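Local structure of leucine--tRNA ligase (Agrobacterium radiobacter, 5AH5) at residues B[155-160]-B[175-180]; B[163-168]-B[413-418]; B[712-717]-B[739-744]. The protein probably catalyses the ATP-dependent joining of leucine to tRNA(Leu), as expected of a class I aminoacyl-tRNA synthetase with an editing domain. One frame throughout, in Å; residues are numbered along the deposited sequence.

Contact 1: residues B[155-160]-B[175-180]; sequences YWDPVE and WRSGAA
Asp-157 and Ser-177 meet through a short hydrogen bond: Ser-177 OG donates to Asp-157 OD2 at 2.5 Å, arriving on the syn lone pair. Asp-157 has CG anti to its backbone N (chi1 -172°), and its two oxygens do different work. OD2 reaches the serine, while Asp-157 OD1 turns back to its own chain and accepts from Val-159 N at 2.9 Å and from Glu-160 N at 3.0 Å. The first bond closes an Asx turn; the second reaches OD1 from above the carboxylate plane. Ser-177 OG, set between its backbone N and carbonyl carbon (chi1 60°), lies between Asp-157 and Ala-179 N and also accepts from Ala-179 N at 3.0 Å in an ST turn. A short acid and a short alcohol suit these places because each can fold back on the chain and still reach across. The first turn lies in the connection between hairpin strands 153-157 and 162-164 of a curled antiparallel sheet, the second in the loop between strands 173-174 and 182-191. Beside the polar pair, Val-159 CG2 packs on Ala-179 CB at 3.6 Å. Glu-160 OE2 merely passes the aliphatic base of Arg-176, 6.3 Å from Arg-176 NE, with the charged planes 61° apart; Glu-160 OE1 binds Arg-421, in a salt bridge, and Asn-86. Arg-176 bends away, near the bound leucylsulfamoyl adenosine.

Contact 2: residues B[163-168]-B[413-418]; sequences VLAAEQ and QNWSIS
Ala-165 CB meets the indole edge of Trp-415, 3.8 Å from Trp-415 CD1 and near the ring plane, and the same methyl also touches Ser-416 O. Ala-166 CB packs on the terminal amide of Gln-413 (CD, OE1 and NE2), whose chain starts with CG anti to the carbonyl carbon (chi1 -57°) and runs on extended; its NE2 bonds to Tyr-155 OH. Val-163 CG1 packs on Ser-416 CB. Small side chains suit this place, where the backbones come close at Ala-165 and Ser-416. The polar links between the segments pass through water. One water accepts from Ala-166 N and Ser-416 N and donates to Asn-414 O at 2.8 Å, so three backbone groups hold it. A second donates to Leu-164 O and bonds to Ser-416 OG, and a third joins Glu-167 OE2 to Gln-413 N. Glu-167 is also held by Tyr-536 and Trp-221. A further water accepts from Trp-415 NE1, in the ring plane. Strands 162-164 and 415-419 do not pair: 153-157 and 182-191 link them in a curled antiparallel sheet, consistent with the class I layout in which the editing domain is inserted between two parts of the catalytic region.

Contact 3: residues B[712-717]-B[739-744]; sequences VRLLAP and EPWPTI
This is a buried, mainly apolar contact with a buried arginine in it, joining Arg-713, Leu-714 and Pro-717, on and just beyond helix 701-715, to the loop of Trp-741 and Pro-742 that precedes strand 753-760. Trp-741 has CG anti to its backbone N (chi1 -178°), and although its CB points away from the helix, the six-membered part of the indole comes back to it. Trp-741 CZ2 lies 3.7 Å from Leu-714 CD2, the two side chains crossing at about a right angle, and Trp-741 CZ3 lies 3.6 Å from Pro-717 CG. Pro-742 wedges in alongside: its CG touches Leu-714 CD2 and sits over one face of the Arg-713 guanidinium, toward the rim, while its CD lies over a face of Trp-741. Proline suits this packing as a rigid, compact apolar ring without an N-H. In the guanidinium plane Arg-713 NH1 donates to Pro-740 O at 2.9 Å, a bent bond with an N-H...O angle of 132°. Its NH2 goes to Glu-644 and Ile-643 O, consistent with a charge compensated in part by Glu-644. The Glu-739 chain crosses that of Arg-713 obliquely, their charges not in contact. Trp-741 NE1 is bound by Thr-670. All this lies within the helical anticodon-binding domain of the Leu/Ile/Val/Met synthetases (class Ia), where the loop also touches helix 48-66 of the catalytic domain.

Contacts 1 and 2 share one curled antiparallel sheet: strands 153-157 and 162-164 are neighbours, and Trp-175 N probably bonds to Gln-168 O between the two. Their centres lie 12 Å apart. Contact 3 is separate, its centre about 50 Å from that of contact 1 and on the opposite side of the chain's centre, among the helices of the anticodon-binding domain. Contacts 2 and 3 are buried, whereas contact 1 is only partly so and approaches the bound adenylate analogue. Chemistry follows place: 155-160 and 175-180 join by a direct serine-aspartate bond between turns, 163-168 and 413-418 by methyl packing with polar links through water, and 712-717 and 739-744 by aromatic, proline and arginine packing.

Contact 1: residues B[155-160]-B[175-180]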
loop_
_atom_site.group_PDB
_atom_site.type_symbol
_atom_site.label_atom_id
_atom_site.label_comp_id
_atom_site.label_asym_id
_atom_site.label_seq_id
_atom_site.Cartn_x
_atom_site.Cartn_y
_atom_site.Cartn_z
ATOM N N TYR B 155 9.338 -13.887 18.577
ATOM C CA TYR B 155 9.689 -14.807 17.515
ATOM C C TYR B 155 11.152 -14.730 17.194
ATOM O O TYR B 155 11.716 -13.644 17.181
ATOM C CB TYR B 155 8.871 -14.503 16.253
ATOM C CG TYR B 155 7.422 -14.795 16.450
ATOM C CD1 TYR B 155 6.932 -16.092 16.316
ATOM C CD2 TYR B 155 6.546 -13.799 16.832
ATOM C CE1 TYR B 155 5.592 -16.368 16.484
ATOM C CE2 TYR B 155 5.214 -14.065 17.037
ATOM C CZ TYR B 155 4.739 -15.349 16.856
ATOM O OH TYR B 155 3.412 -15.602 17.064
ATOM N N TRP B 156 11.753 -15.870 16.858
ATOM C CA TRP B 156 13.172 -15.983 16.573
ATOM C C TRP B 156 13.323 -16.781 15.308
ATOM O O TRP B 156 12.798 -17.878 15.227
ATOM C CB TRP B 156 13.870 -16.697 17.749
ATOM C CG TRP B 156 15.303 -17.128 17.466
ATOM C CD1 TRP B 156 15.726 -18.386 17.165
ATOM C CD2 TRP B 156 16.484 -16.291 17.446
ATOM N NE1 TRP B 156 17.085 -18.387 16.945
ATOM C CE2 TRP B 156 17.578 -17.125 17.118
ATOM C CE3 TRP B 156 16.720 -14.922 17.695
ATOM C CZ2 TRP B 156 18.904 -16.633 17.022
ATOM C CZ3 TRP B 156 18.018 -14.427 17.590
ATOM C CH2 TRP B 156 19.102 -15.281 17.248
ATOM N N ASP B 157 14.013 -16.234 14.325
ATOM C CA ASP B 157 14.353 -16.929 13.093
ATOM C C ASP B 157 15.808 -17.456 13.184
ATOM O O ASP B 157 16.730 -16.684 13.165
ATOM C CB ASP B 157 14.181 -15.971 11.908
ATOM C CG ASP B 157 14.328 -16.626 10.545
ATOM O OD1 ASP B 157 15.160 -17.536 10.376
ATOM O OD2 ASP B 157 13.619 -16.174 9.607
ATOM N N PRO B 158 15.988 -18.786 13.212
ATOM C CA PRO B 158 17.298 -19.353 13.411
ATOM C C PRO B 158 18.138 -19.237 12.169
ATOM O O PRO B 158 19.350 -19.264 12.268
ATOM C CB PRO B 158 16.999 -20.838 13.800
ATOM C CG PRO B 158 15.685 -21.147 13.122
ATOM C CD PRO B 158 14.930 -19.831 13.118
ATOM N N VAL B 159 17.544 -19.042 11.008
ATOM C CA VAL B 159 18.352 -18.846 9.814
ATOM C C VAL B 159 18.787 -17.386 9.667
ATOM O O VAL B 159 19.939 -17.143 9.310
ATOM C CB VAL B 159 17.643 -19.360 8.544
ATOM C CG1 VAL B 159 18.407 -18.966 7.287
ATOM C CG2 VAL B 159 17.488 -20.888 8.635
ATOM N N GLU B 160 17.904 -16.430 9.965
ATOM C CA GLU B 160 18.310 -15.013 9.954
ATOM C C GLU B 160 19.150 -14.715 11.167
ATOM O O GLU B 160 19.798 -13.658 11.204
ATOM C CB GLU B 160 17.143 -14.026 10.101
ATOM C CG GLU B 160 16.182 -13.775 8.989
ATOM C CD GLU B 160 16.761 -13.648 7.604
ATOM O OE1 GLU B 160 17.868 -13.121 7.405
ATOM O OE2 GLU B 160 16.041 -14.097 6.700
ATOM N N TRP B 175 9.762 -14.166 7.325
ATOM C CA TRP B 175 9.490 -13.295 6.183
ATOM C C TRP B 175 10.412 -13.480 4.972
ATOM O O TRP B 175 9.984 -13.513 3.801
ATOM C CB TRP B 175 9.601 -11.845 6.743
ATOM C CG TRP B 175 9.453 -10.779 5.795
ATOM C CD1 TRP B 175 8.487 -10.669 4.812
ATOM C CD2 TRP B 175 10.251 -9.603 5.713
ATOM N NE1 TRP B 175 8.665 -9.497 4.113
ATOM C CE2 TRP B 175 9.732 -8.818 4.649
ATOM C CE3 TRP B 175 11.336 -9.120 6.444
ATOM C CZ2 TRP B 175 10.288 -7.600 4.291
ATOM C CZ3 TRP B 175 11.889 -7.919 6.095
ATOM C CH2 TRP B 175 11.370 -7.161 5.032
ATOM N N ARG B 176 11.700 -13.572 5.233
ATOM C CA ARG B 176 12.662 -13.667 4.154
ATOM C C ARG B 176 13.275 -15.079 4.046
ATOM O O ARG B 176 13.646 -15.483 2.965
ATOM C CB ARG B 176 13.813 -12.660 4.348
ATOM C CG ARG B 176 13.396 -11.212 4.514
ATOM C CD ARG B 176 12.736 -10.643 3.273
ATOM N NE ARG B 176 13.650 -10.544 2.129
ATOM C CZ ARG B 176 13.387 -9.807 1.052
ATOM N NH1 ARG B 176 12.222 -9.135 0.960
ATOM N NH2 ARG B 176 14.263 -9.742 0.039
ATOM N N SER B 177 13.488 -15.756 5.170
ATOM C CA SER B 177 14.208 -17.031 5.146
ATOM C C SER B 177 13.327 -18.199 4.635
ATOM O O SER B 177 13.821 -19.114 3.983
ATOM C CB SER B 177 14.656 -17.360 6.547
ATOM O OG SER B 177 13.559 -17.477 7.418
ATOM N N GLY B 178 12.040 -18.130 4.966
ATOM C CA GLY B 178 11.129 -19.226 4.724
ATOM C C GLY B 178 11.390 -20.369 5.713
ATOM O O GLY B 178 10.848 -21.438 5.520
ATOM N N ALA B 179 12.181 -20.115 6.779
ATOM C CA ALA B 179 12.542 -21.089 7.809
ATOM C C ALA B 179 11.568 -21.044 8.900
ATOM O O ALA B 179 11.014 -19.981 9.195
ATOM C CB ALA B 179 13.911 -20.768 8.402
ATOM N N ALA B 180 11.376 -22.202 9.539
ATOM C CA ALA B 180 10.496 -22.327 10.689
ATOM C C ALA B 180 11.009 -21.446 11.796
ATOM O O ALA B 180 12.205 -21.437 12.081
ATOM C CB ALA B 180 10.404 -23.792 11.175
#

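Contact 2: residues B[163-168]-B[413-418]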
loop_
_atom_site.group_PDB
_atom_site.type_symbol
_atom_site.label_atom_id
_atom_site.label_comp_id
_atom_site.label_asym_id
_atom_site.label_seq_id
_atom_site.Cartn_x
_atom_site.Cartn_y
_atom_site.Cartn_z
ATOM N N VAL B 163 15.614 -11.934 16.070
ATOM C CA VAL B 163 14.251 -11.794 16.471
ATOM C C VAL B 163 13.469 -11.155 15.280
ATOM O O VAL B 163 14.043 -10.388 14.509
ATOM C CB VAL B 163 14.199 -10.938 17.747
ATOM C CG1 VAL B 163 12.824 -10.396 18.013
ATOM C CG2 VAL B 163 14.696 -11.716 18.901
ATOM N N LEU B 164 12.211 -11.550 15.097
ATOM C CA LEU B 164 11.293 -10.987 14.066
ATOM C C LEU B 164 9.995 -10.513 14.733
ATOM O O LEU B 164 9.581 -11.059 15.732
ATOM C CB LEU B 164 10.912 -12.038 13.026
ATOM C CG LEU B 164 12.048 -12.495 12.123
ATOM C CD1 LEU B 164 11.478 -13.540 11.210
ATOM C CD2 LEU B 164 12.727 -11.378 11.348
ATOM N N ALA B 165 9.354 -9.504 14.154
ATOM C CA ALA B 165 7.997 -9.073 14.575
ATOM C C ALA B 165 6.939 -10.124 14.188
ATOM O O ALA B 165 7.176 -10.914 13.322
ATOM C CB ALA B 165 7.653 -7.718 13.940
ATOM N N ALA B 166 5.820 -10.157 14.892
ATOM C CA ALA B 166 4.741 -11.101 14.591
ATOM C C ALA B 166 4.320 -10.962 13.110
ATOM O O ALA B 166 3.946 -11.948 12.477
ATOM C CB ALA B 166 3.561 -10.876 15.515
ATOM N N GLU B 167 4.451 -9.768 12.532
ATOM C CA GLU B 167 3.963 -9.528 11.152
ATOM C C GLU B 167 4.904 -10.121 10.172
ATOM O O GLU B 167 4.486 -10.375 9.023
ATOM C CB GLU B 167 3.796 -8.031 10.874
ATOM C CG GLU B 167 2.717 -7.325 11.682
ATOM C CD GLU B 167 2.900 -7.245 13.169
ATOM O OE1 GLU B 167 4.085 -7.137 13.667
ATOM O OE2 GLU B 167 1.830 -7.264 13.855
ATOM N N GLN B 168 6.168 -10.411 10.607
ATOM C CA GLN B 168 7.175 -11.004 9.744
ATOM C C GLN B 168 7.259 -12.528 9.876
ATOM O O GLN B 168 8.177 -13.167 9.373
ATOM C CB GLN B 168 8.552 -10.364 10.009
ATOM C CG GLN B 168 8.677 -8.888 9.646
ATOM C CD GLN B 168 9.902 -8.248 10.340
ATOM O OE1 GLN B 168 10.005 -8.285 11.559
ATOM N NE2 GLN B 168 10.781 -7.650 9.575
ATOM N N GLN B 413 -0.112 -8.471 18.403
ATOM C CA GLN B 413 0.978 -8.467 19.410
ATOM C C GLN B 413 1.742 -7.127 19.357
ATOM O O GLN B 413 1.873 -6.489 18.290
ATOM C CB GLN B 413 1.924 -9.586 19.114
ATOM C CG GLN B 413 1.230 -10.927 19.081
ATOM C CD GLN B 413 2.192 -12.035 18.775
ATOM O OE1 GLN B 413 3.395 -11.888 18.995
ATOM N NE2 GLN B 413 1.687 -13.146 18.238
ATOM N N ASN B 414 2.270 -6.693 20.484
ATOM C CA ASN B 414 3.155 -5.541 20.441
ATOM C C ASN B 414 4.343 -5.815 19.534
ATOM O O ASN B 414 4.752 -6.962 19.329
ATOM C CB ASN B 414 3.498 -5.015 21.816
ATOM C CG ASN B 414 2.425 -4.063 22.353
ATOM O OD1 ASN B 414 1.551 -3.593 21.627
ATOM N ND2 ASN B 414 2.526 -3.726 23.610
ATOM N N TRP B 415 4.804 -4.740 18.908
ATOM C CA TRP B 415 5.720 -4.784 17.780
ATOM C C TRP B 415 7.200 -4.828 18.245
ATOM O O TRP B 415 7.720 -3.795 18.687
ATOM C CB TRP B 415 5.465 -3.495 17.032
ATOM C CG TRP B 415 6.245 -3.272 15.776
ATOM C CD1 TRP B 415 6.948 -4.173 15.083
ATOM C CD2 TRP B 415 6.341 -2.046 15.080
ATOM N NE1 TRP B 415 7.526 -3.571 13.981
ATOM C CE2 TRP B 415 7.152 -2.260 13.967
ATOM C CE3 TRP B 415 5.812 -0.776 15.295
ATOM C CZ2 TRP B 415 7.433 -1.272 13.054
ATOM C CZ3 TRP B 415 6.105 0.230 14.391
ATOM C CH2 TRP B 415 6.916 -0.038 13.272
ATOM N N SER B 416 7.856 -5.986 18.103
ATOM C CA SER B 416 9.320 -6.136 18.230
ATOM C C SER B 416 10.038 -5.439 17.115
ATOM O O SER B 416 9.887 -5.845 15.954
ATOM C CB SER B 416 9.807 -7.581 18.045
ATOM O OG SER B 416 9.206 -8.413 18.949
ATOM N N ILE B 417 10.900 -4.504 17.479
ATOM C CA ILE B 417 11.709 -3.720 16.548
ATOM C C ILE B 417 13.204 -3.935 16.626
ATOM O O ILE B 417 13.919 -3.573 15.691
ATOM C CB ILE B 417 11.380 -2.210 16.603
ATOM C CG1 ILE B 417 11.522 -1.627 18.018
ATOM C CG2 ILE B 417 9.956 -2.023 16.103
ATOM C CD1 ILE B 417 11.589 -0.108 18.071
ATOM N N SER B 418 13.677 -4.551 17.693
ATOM C CA SER B 418 15.093 -4.822 17.834
ATOM C C SER B 418 15.525 -6.082 17.090
ATOM O O SER B 418 14.894 -7.130 17.177
ATOM C CB SER B 418 15.534 -4.812 19.302
ATOM O OG SER B 418 14.660 -5.498 20.177
HETATM O O HOH W 1 8.369 -11.314 18.134
HETATM O O HOH W 2 5.963 -8.270 17.166
HETATM O O HOH W 3 0.629 -8.876 15.806
HETATM O O HOH W 4 3.747 -6.929 16.362
HETATM O O HOH W 5 8.894 -5.262 12.058
#

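Contact 3: residues B[712-717]-B[739-744]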
loop_
_atom_site.group_PDB
_atom_site.type_symbol
_atom_site.label_atom_id
_atom_site.label_comp_id
_atom_site.label_asym_id
_atom_site.label_seq_id
_atom_site.Cartn_x
_atom_site.Cartn_y
_atom_site.Cartn_z
ATOM N N VAL B 712 -1.932 14.520 -28.766
ATOM C CA VAL B 712 -0.594 14.439 -28.134
ATOM C C VAL B 712 -0.587 15.015 -26.708
ATOM O O VAL B 712 0.196 14.542 -25.826
ATOM C CB VAL B 712 0.413 15.054 -29.099
ATOM C CG1 VAL B 712 1.489 15.875 -28.430
ATOM C CG2 VAL B 712 1.006 13.930 -29.921
ATOM N N ARG B 713 -1.447 16.009 -26.453
ATOM C CA ARG B 713 -1.623 16.497 -25.101
ATOM C C ARG B 713 -2.186 15.450 -24.167
ATOM O O ARG B 713 -1.680 15.259 -23.058
ATOM C CB ARG B 713 -2.436 17.739 -25.040
ATOM C CG ARG B 713 -1.758 18.900 -25.707
ATOM C CD ARG B 713 -2.190 20.188 -25.059
ATOM N NE ARG B 713 -3.329 20.787 -25.644
ATOM C CZ ARG B 713 -4.148 21.676 -25.063
ATOM N NH1 ARG B 713 -4.069 22.078 -23.782
ATOM N NH2 ARG B 713 -5.125 22.141 -25.814
ATOM N N LEU B 714 -3.183 14.713 -24.626
ATOM C CA LEU B 714 -3.769 13.635 -23.811
ATOM C C LEU B 714 -2.842 12.393 -23.666
ATOM O O LEU B 714 -2.965 11.669 -22.734
ATOM C CB LEU B 714 -5.122 13.174 -24.402
ATOM C CG LEU B 714 -6.175 14.321 -24.465
ATOM C CD1 LEU B 714 -7.396 13.900 -25.330
ATOM C CD2 LEU B 714 -6.615 14.755 -23.076
ATOM N N LEU B 715 -2.044 12.123 -24.675
ATOM C CA LEU B 715 -1.183 10.992 -24.764
ATOM C C LEU B 715 0.071 11.173 -23.856
ATOM O O LEU B 715 0.570 10.194 -23.360
ATOM C CB LEU B 715 -0.727 10.794 -26.224
ATOM C CG LEU B 715 0.175 9.633 -26.477
ATOM C CD1 LEU B 715 -0.468 8.333 -26.136
ATOM C CD2 LEU B 715 0.763 9.658 -27.887
ATOM N N ALA B 716 0.458 12.421 -23.619
ATOM C CA ALA B 716 1.703 12.804 -22.922
ATOM C C ALA B 716 1.982 12.157 -21.597
ATOM O O ALA B 716 3.120 11.853 -21.375
ATOM C CB ALA B 716 1.810 14.310 -22.763
ATOM N N PRO B 717 0.982 12.014 -20.714
ATOM C CA PRO B 717 1.197 11.360 -19.472
ATOM C C PRO B 717 1.580 9.881 -19.601
ATOM O O PRO B 717 2.319 9.369 -18.709
ATOM C CB PRO B 717 -0.131 11.506 -18.742
ATOM C CG PRO B 717 -0.794 12.698 -19.311
ATOM C CD PRO B 717 -0.332 12.715 -20.740
ATOM N N GLU B 739 2.341 22.296 -20.662
ATOM C CA GLU B 739 1.167 22.965 -21.256
ATOM C C GLU B 739 0.012 22.685 -20.300
ATOM O O GLU B 739 -0.063 21.607 -19.762
ATOM C CB GLU B 739 0.953 22.421 -22.659
ATOM C CG GLU B 739 -0.045 23.156 -23.521
ATOM C CD GLU B 739 0.377 24.571 -23.925
ATOM O OE1 GLU B 739 1.556 24.834 -24.231
ATOM O OE2 GLU B 739 -0.531 25.421 -23.986
ATOM N N PRO B 740 -0.848 23.680 -20.006
ATOM C CA PRO B 740 -2.067 23.368 -19.258
ATOM C C PRO B 740 -2.860 22.177 -19.870
ATOM O O PRO B 740 -2.911 22.004 -21.104
ATOM C CB PRO B 740 -2.895 24.675 -19.282
ATOM C CG PRO B 740 -2.015 25.702 -19.870
ATOM C CD PRO B 740 -0.830 25.045 -20.544
ATOM N N TRP B 741 -3.426 21.352 -18.998
ATOM C CA TRP B 741 -4.134 20.169 -19.421
ATOM C C TRP B 741 -5.414 20.626 -20.181
ATOM O O TRP B 741 -6.019 21.618 -19.815
ATOM C CB TRP B 741 -4.533 19.385 -18.213
ATOM C CG TRP B 741 -5.255 18.088 -18.475
ATOM C CD1 TRP B 741 -6.547 17.799 -18.144
ATOM C CD2 TRP B 741 -4.685 16.858 -18.985
ATOM N NE1 TRP B 741 -6.830 16.497 -18.471
ATOM C CE2 TRP B 741 -5.721 15.912 -19.026
ATOM C CE3 TRP B 741 -3.435 16.505 -19.504
ATOM C CZ2 TRP B 741 -5.527 14.597 -19.501
ATOM C CZ3 TRP B 741 -3.249 15.198 -20.009
ATOM C CH2 TRP B 741 -4.294 14.268 -19.995
ATOM N N PRO B 742 -5.830 19.883 -21.214
ATOM C CA PRO B 742 -7.036 20.334 -21.908
ATOM C C PRO B 742 -8.260 20.314 -21.033
ATOM O O PRO B 742 -8.406 19.442 -20.123
ATOM C CB PRO B 742 -7.210 19.309 -23.023
ATOM C CG PRO B 742 -5.901 18.647 -23.167
ATOM C CD PRO B 742 -5.241 18.697 -21.832
ATOM N N THR B 743 -9.169 21.226 -21.336
ATOM C CA THR B 743 -10.484 21.285 -20.698
ATOM C C THR B 743 -11.606 21.116 -21.735
ATOM O O THR B 743 -11.471 21.545 -22.867
ATOM C CB THR B 743 -10.652 22.625 -19.960
ATOM O OG1 THR B 743 -10.532 23.689 -20.897
ATOM C CG2 THR B 743 -9.531 22.795 -18.897
ATOM N N ILE B 744 -12.711 20.512 -21.314
ATOM C CA ILE B 744 -13.857 20.336 -22.182
ATOM C C ILE B 744 -14.403 21.709 -22.644
ATOM O O ILE B 744 -14.660 22.576 -21.833
ATOM C CB ILE B 744 -14.939 19.528 -21.494
ATOM C CG1 ILE B 744 -14.498 18.073 -21.381
ATOM C CG2 ILE B 744 -16.234 19.576 -22.309
ATOM C CD1 ILE B 744 -15.347 17.255 -20.426
#